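Local coordinates for uncharacterized protein (Methanosarcina mazei, PDB 3R6A) that is of unknown function but belongs to the glyoxalase/bleomycin resistance/dioxygenase superfamily and forms a two-chain assembly built on mixed beta-sheets, at residues B[7-21]-B[44-56]. Numbering follows the deposited sequence.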
loop_
_atom_site.group_PDB
_atom_site.type_symbol
_atom_site.label_atom_id
_atom_site.label_comp_id
_atom_site.label_asym_id
_atom_site.label_seq_id
_atom_site.Cartn_x
_atom_site.Cartn_y
_atom_site.Cartn_z
ATOM N N GLN B 7 11.403 2.847 1.610
ATOM C CA GLN B 7 10.218 2.912 0.761
ATOM C C GLN B 7 9.074 2.177 1.421
ATOM O O GLN B 7 9.289 1.211 2.153
ATOM C CB GLN B 7 10.441 2.225 -0.590
ATOM C CG GLN B 7 11.330 2.921 -1.586
ATOM C CD GLN B 7 11.239 2.253 -2.947
ATOM O OE1 GLN B 7 11.431 1.040 -3.071
ATOM N NE2 GLN B 7 10.934 3.040 -3.974
ATOM N N ILE B 8 7.858 2.636 1.146
ATOM C CA ILE B 8 6.663 1.975 1.649
ATOM C C ILE B 8 5.999 1.483 0.373
ATOM O O ILE B 8 5.599 2.279 -0.478
ATOM C CB ILE B 8 5.737 2.948 2.393
ATOM C CG1 ILE B 8 6.451 3.459 3.649
ATOM C CG2 ILE B 8 4.429 2.246 2.758
ATOM C CD1 ILE B 8 5.623 4.418 4.502
ATOM N N LEU B 9 5.911 0.166 0.230
ATOM C CA LEU B 9 5.340 -0.426 -0.970
ATOM C C LEU B 9 3.916 -0.913 -0.783
ATOM O O LEU B 9 3.622 -1.666 0.152
ATOM C CB LEU B 9 6.233 -1.584 -1.429
ATOM C CG LEU B 9 7.704 -1.201 -1.610
ATOM C CD1 LEU B 9 8.536 -2.449 -1.874
ATOM C CD2 LEU B 9 7.837 -0.211 -2.764
ATOM N N SER B 10 3.033 -0.472 -1.677
ATOM C CA SER B 10 1.627 -0.869 -1.642
ATOM C C SER B 10 1.491 -2.167 -2.428
ATOM O O SER B 10 2.087 -2.322 -3.492
ATOM C CB SER B 10 0.756 0.218 -2.265
ATOM O OG SER B 10 0.930 1.438 -1.566
ATOM N N ARG B 11 0.681 -3.082 -1.910
ATOM C CA ARG B 11 0.508 -4.392 -2.518
ATOM C C ARG B 11 -0.790 -4.589 -3.283
ATOM O O ARG B 11 -1.868 -4.276 -2.784
ATOM C CB ARG B 11 0.602 -5.458 -1.426
ATOM C CG ARG B 11 1.921 -5.452 -0.661
ATOM C CD ARG B 11 1.747 -6.054 0.733
ATOM N NE ARG B 11 1.447 -7.490 0.722
ATOM C CZ ARG B 11 2.369 -8.450 0.704
ATOM N NH1 ARG B 11 3.659 -8.138 0.689
ATOM N NH2 ARG B 11 2.003 -9.727 0.731
ATOM N N LEU B 12 -0.672 -5.110 -4.500
ATOM C CA LEU B 12 -1.829 -5.410 -5.331
ATOM C C LEU B 12 -1.710 -6.889 -5.683
ATOM O O LEU B 12 -0.605 -7.404 -5.890
ATOM C CB LEU B 12 -1.845 -4.555 -6.605
ATOM C CG LEU B 12 -2.005 -3.043 -6.427
ATOM C CD1 LEU B 12 -2.181 -2.386 -7.791
ATOM C CD2 LEU B 12 -3.210 -2.742 -5.544
ATOM N N TYR B 13 -2.852 -7.564 -5.744
ATOM C CA TYR B 13 -2.908 -8.991 -6.027
ATOM C C TYR B 13 -3.658 -9.243 -7.321
ATOM O O TYR B 13 -4.809 -8.837 -7.470
ATOM C CB TYR B 13 -3.603 -9.691 -4.865
ATOM C CG TYR B 13 -3.058 -9.247 -3.534
ATOM C CD1 TYR B 13 -1.983 -9.907 -2.941
ATOM C CD2 TYR B 13 -3.577 -8.120 -2.890
ATOM C CE1 TYR B 13 -1.436 -9.457 -1.740
ATOM C CE2 TYR B 13 -3.037 -7.664 -1.694
ATOM C CZ TYR B 13 -1.968 -8.336 -1.125
ATOM O OH TYR B 13 -1.432 -7.883 0.056
ATOM N N VAL B 14 -2.996 -9.925 -8.250
ATOM C CA VAL B 14 -3.580 -10.208 -9.551
ATOM C C VAL B 14 -3.377 -11.665 -9.956
ATOM O O VAL B 14 -2.542 -12.368 -9.390
ATOM C CB VAL B 14 -2.961 -9.288 -10.628
ATOM C CG1 VAL B 14 -3.207 -7.825 -10.260
ATOM C CG2 VAL B 14 -1.464 -9.564 -10.757
ATOM N N ALA B 15 -4.144 -12.106 -10.947
ATOM C CA ALA B 15 -4.054 -13.480 -11.422
ATOM C C ALA B 15 -2.805 -13.700 -12.268
ATOM O O ALA B 15 -2.134 -14.726 -12.144
ATOM C CB ALA B 15 -5.298 -13.826 -12.229
ATOM N N ASP B 16 -2.489 -12.735 -13.125
ATOM C CA ASP B 16 -1.322 -12.855 -13.996
ATOM C C ASP B 16 -0.607 -11.525 -14.171
ATOM O O ASP B 16 -1.240 -10.502 -14.425
ATOM C CB ASP B 16 -1.753 -13.391 -15.362
ATOM C CG ASP B 16 -2.393 -14.764 -15.271
ATOM O OD1 ASP B 16 -1.678 -15.735 -14.937
ATOM O OD2 ASP B 16 -3.612 -14.872 -15.524
ATOM N N LEU B 17 0.718 -11.546 -14.049
ATOM C CA LEU B 17 1.513 -10.331 -14.182
ATOM C C LEU B 17 1.488 -9.651 -15.545
ATOM O O LEU B 17 1.323 -8.435 -15.624
ATOM C CB LEU B 17 2.975 -10.598 -13.815
ATOM C CG LEU B 17 3.346 -10.733 -12.339
ATOM C CD1 LEU B 17 4.851 -10.936 -12.210
ATOM C CD2 LEU B 17 2.913 -9.484 -11.585
ATOM N N ASN B 18 1.654 -10.432 -16.613
ATOM C CA ASN B 18 1.709 -9.881 -17.966
ATOM C C ASN B 18 0.715 -8.774 -18.315
ATOM O O ASN B 18 1.114 -7.621 -18.489
ATOM C CB ASN B 18 1.626 -11.001 -19.007
ATOM C CG ASN B 18 2.843 -11.901 -18.984
ATOM O OD1 ASN B 18 3.967 -11.433 -18.797
ATOM N ND2 ASN B 18 2.629 -13.199 -19.186
ATOM N N PRO B 19 -0.584 -9.098 -18.430
ATOM C CA PRO B 19 -1.522 -8.023 -18.768
ATOM C C PRO B 19 -1.525 -6.892 -17.736
ATOM O O PRO B 19 -1.578 -5.713 -18.093
ATOM C CB PRO B 19 -2.863 -8.750 -18.849
ATOM C CG PRO B 19 -2.700 -9.856 -17.861
ATOM C CD PRO B 19 -1.304 -10.352 -18.144
ATOM N N ALA B 20 -1.461 -7.256 -16.459
ATOM C CA ALA B 20 -1.460 -6.261 -15.393
ATOM C C ALA B 20 -0.279 -5.299 -15.522
ATOM O O ALA B 20 -0.456 -4.082 -15.436
ATOM C CB ALA B 20 -1.434 -6.949 -14.030
ATOM N N LEU B 21 0.924 -5.830 -15.729
ATOM C CA LEU B 21 2.096 -4.970 -15.861
ATOM C C LEU B 21 1.938 -3.949 -16.982
ATOM O O LEU B 21 2.254 -2.771 -16.812
ATOM C CB LEU B 21 3.362 -5.801 -16.112
ATOM C CG LEU B 21 4.105 -6.323 -14.882
ATOM C CD1 LEU B 21 5.276 -7.180 -15.324
ATOM C CD2 LEU B 21 4.592 -5.151 -14.032
ATOM N N GLU B 44 4.337 -14.937 -8.345
ATOM C CA GLU B 44 5.324 -14.122 -9.046
ATOM C C GLU B 44 5.267 -12.716 -8.457
ATOM O O GLU B 44 4.180 -12.195 -8.193
ATOM C CB GLU B 44 5.011 -14.046 -10.543
ATOM C CG GLU B 44 5.008 -15.379 -11.300
ATOM C CD GLU B 44 6.342 -16.104 -11.262
ATOM O OE1 GLU B 44 7.398 -15.434 -11.258
ATOM O OE2 GLU B 44 6.336 -17.356 -11.256
ATOM N N LEU B 45 6.430 -12.107 -8.269
ATOM C CA LEU B 45 6.508 -10.770 -7.693
ATOM C C LEU B 45 7.151 -9.754 -8.633
ATOM O O LEU B 45 8.223 -10.000 -9.180
ATOM C CB LEU B 45 7.316 -10.818 -6.396
ATOM C CG LEU B 45 7.425 -9.515 -5.604
ATOM C CD1 LEU B 45 6.054 -9.153 -5.050
ATOM C CD2 LEU B 45 8.428 -9.671 -4.474
ATOM N N ALA B 46 6.493 -8.613 -8.806
ATOM C CA ALA B 46 7.025 -7.545 -9.648
ATOM C C ALA B 46 6.856 -6.215 -8.926
ATOM O O ALA B 46 5.972 -6.068 -8.080
ATOM C CB ALA B 46 6.286 -7.501 -10.980
ATOM N N GLN B 47 7.714 -5.249 -9.235
ATOM C CA GLN B 47 7.574 -3.931 -8.629
ATOM C C GLN B 47 7.589 -2.880 -9.718
ATOM O O GLN B 47 8.467 -2.885 -10.580
ATOM C CB GLN B 47 8.702 -3.624 -7.640
ATOM C CG GLN B 47 8.492 -2.274 -6.925
ATOM C CD GLN B 47 9.627 -1.899 -5.990
ATOM O OE1 GLN B 47 10.262 -2.761 -5.393
ATOM N NE2 GLN B 47 9.874 -0.597 -5.847
ATOM N N ILE B 48 6.602 -1.993 -9.691
ATOM C CA ILE B 48 6.528 -0.900 -10.650
ATOM C C ILE B 48 6.246 0.329 -9.791
ATOM O O ILE B 48 5.279 0.343 -9.023
ATOM C CB ILE B 48 5.420 -1.147 -11.695
ATOM C CG1 ILE B 48 5.370 0.025 -12.677
ATOM C CG2 ILE B 48 4.090 -1.379 -11.009
ATOM C CD1 ILE B 48 4.643 -0.295 -13.959
ATOM N N SER B 49 7.098 1.347 -9.901
ATOM C CA SER B 49 6.973 2.531 -9.050
ATOM C C SER B 49 7.031 1.955 -7.624
ATOM O O SER B 49 7.880 1.100 -7.354
ATOM C CB SER B 49 5.645 3.255 -9.293
ATOM O OG SER B 49 5.573 4.441 -8.516
ATOM N N THR B 50 6.148 2.398 -6.728
ATOM C CA THR B 50 6.130 1.881 -5.351
ATOM C C THR B 50 5.028 0.850 -5.134
ATOM O O THR B 50 4.550 0.648 -4.016
ATOM C CB THR B 50 5.978 3.014 -4.297
ATOM O OG1 THR B 50 4.768 3.746 -4.524
ATOM C CG2 THR B 50 7.160 3.963 -4.382
ATOM N N ILE B 51 4.635 0.193 -6.217
ATOM C CA ILE B 51 3.610 -0.835 -6.150
ATOM C C ILE B 51 4.238 -2.213 -6.311
ATOM O O ILE B 51 5.049 -2.426 -7.201
ATOM C CB ILE B 51 2.577 -0.668 -7.274
ATOM C CG1 ILE B 51 1.791 0.627 -7.071
ATOM C CG2 ILE B 51 1.628 -1.861 -7.293
ATOM C CD1 ILE B 51 0.813 0.908 -8.173
ATOM N N LEU B 52 3.857 -3.142 -5.440
ATOM C CA LEU B 52 4.343 -4.508 -5.525
ATOM C C LEU B 52 3.183 -5.309 -6.083
ATOM O O LEU B 52 2.115 -5.367 -5.467
ATOM C CB LEU B 52 4.712 -5.066 -4.142
ATOM C CG LEU B 52 6.038 -4.662 -3.498
ATOM C CD1 LEU B 52 6.146 -5.300 -2.114
ATOM C CD2 LEU B 52 7.196 -5.119 -4.376
ATOM N N LEU B 53 3.380 -5.898 -7.260
ATOM C CA LEU B 53 2.356 -6.720 -7.889
ATOM C C LEU B 53 2.652 -8.181 -7.567
ATOM O O LEU B 53 3.720 -8.697 -7.906
ATOM C CB LEU B 53 2.359 -6.522 -9.409
ATOM C CG LEU B 53 1.835 -5.201 -9.961
ATOM C CD1 LEU B 53 2.051 -5.166 -11.475
ATOM C CD2 LEU B 53 0.349 -5.052 -9.632
ATOM N N ILE B 54 1.704 -8.834 -6.899
ATOM C CA ILE B 54 1.840 -10.236 -6.516
ATOM C C ILE B 54 0.821 -11.017 -7.342
ATOM O O ILE B 54 -0.380 -10.776 -7.231
ATOM C CB ILE B 54 1.546 -10.403 -5.014
ATOM C CG1 ILE B 54 2.465 -9.472 -4.216
ATOM C CG2 ILE B 54 1.744 -11.856 -4.594
ATOM C CD1 ILE B 54 2.157 -9.417 -2.742
ATOM N N ALA B 55 1.303 -11.941 -8.174
ATOM C CA ALA B 55 0.425 -12.714 -9.045
ATOM C C ALA B 55 0.395 -14.203 -8.738
ATOM O O ALA B 55 1.407 -14.799 -8.380
ATOM C CB ALA B 55 0.829 -12.499 -10.505
ATOM N N GLY B 56 -0.785 -14.794 -8.892
ATOM C CA GLY B 56 -0.954 -16.213 -8.638
ATOM C C GLY B 56 -2.428 -16.558 -8.540
ATOM O O GLY B 56 -3.284 -15.679 -8.643
HETATM O O HOH W 1 3.392 2.886 -2.200
#
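With CG1 of Ile54 turned anti to its carbonyl carbon (chi1 -55°) and the Arg11 chain bent at chi3 (67°), Ile54 CD1 comes over one face of the guanidinium, toward its rim, 3.5 Å from Arg11 NH2. An isoleucine suits this place because its slim end can lie on the flat group; Ile54 CD1 also touches Tyr13 CE1 at 3.7 Å. The Tyr13 hydroxyl accepts a bond from Arg11 NE near the guanidinium plane, while Glu114, Thr70 and Phe64 O take the terminal nitrogens, fixing the buried charge. Strands 7-14 and 51-55 run parallel; Leu12 N bonds Leu52 O at 3.0 Å and Leu12 O receives Ile54 N at 2.9 Å. The opposite face carries Ser10, whose OG bonds Ser10 OG of the second subunit, and the apolar Leu12, Val14, Ile51, Leu53 and Ala55. Here Leu17 CG lies 3.6 Å from Ala55 CB, an approach consistent with the small side chains of Ala46 and Ala55, and Leu21 CD2 meets Leu53 CD1 at 3.6 Å. As in the beta-alpha-beta-beta-beta module of this superfamily, the first strand pairs in parallel with the fourth: strand 7-14 has strand 51-55 on one side and strand 69-73 on the other, and helix 17-27 lies roughly along the hairpin strands, on the Leu53 and Ala55 face.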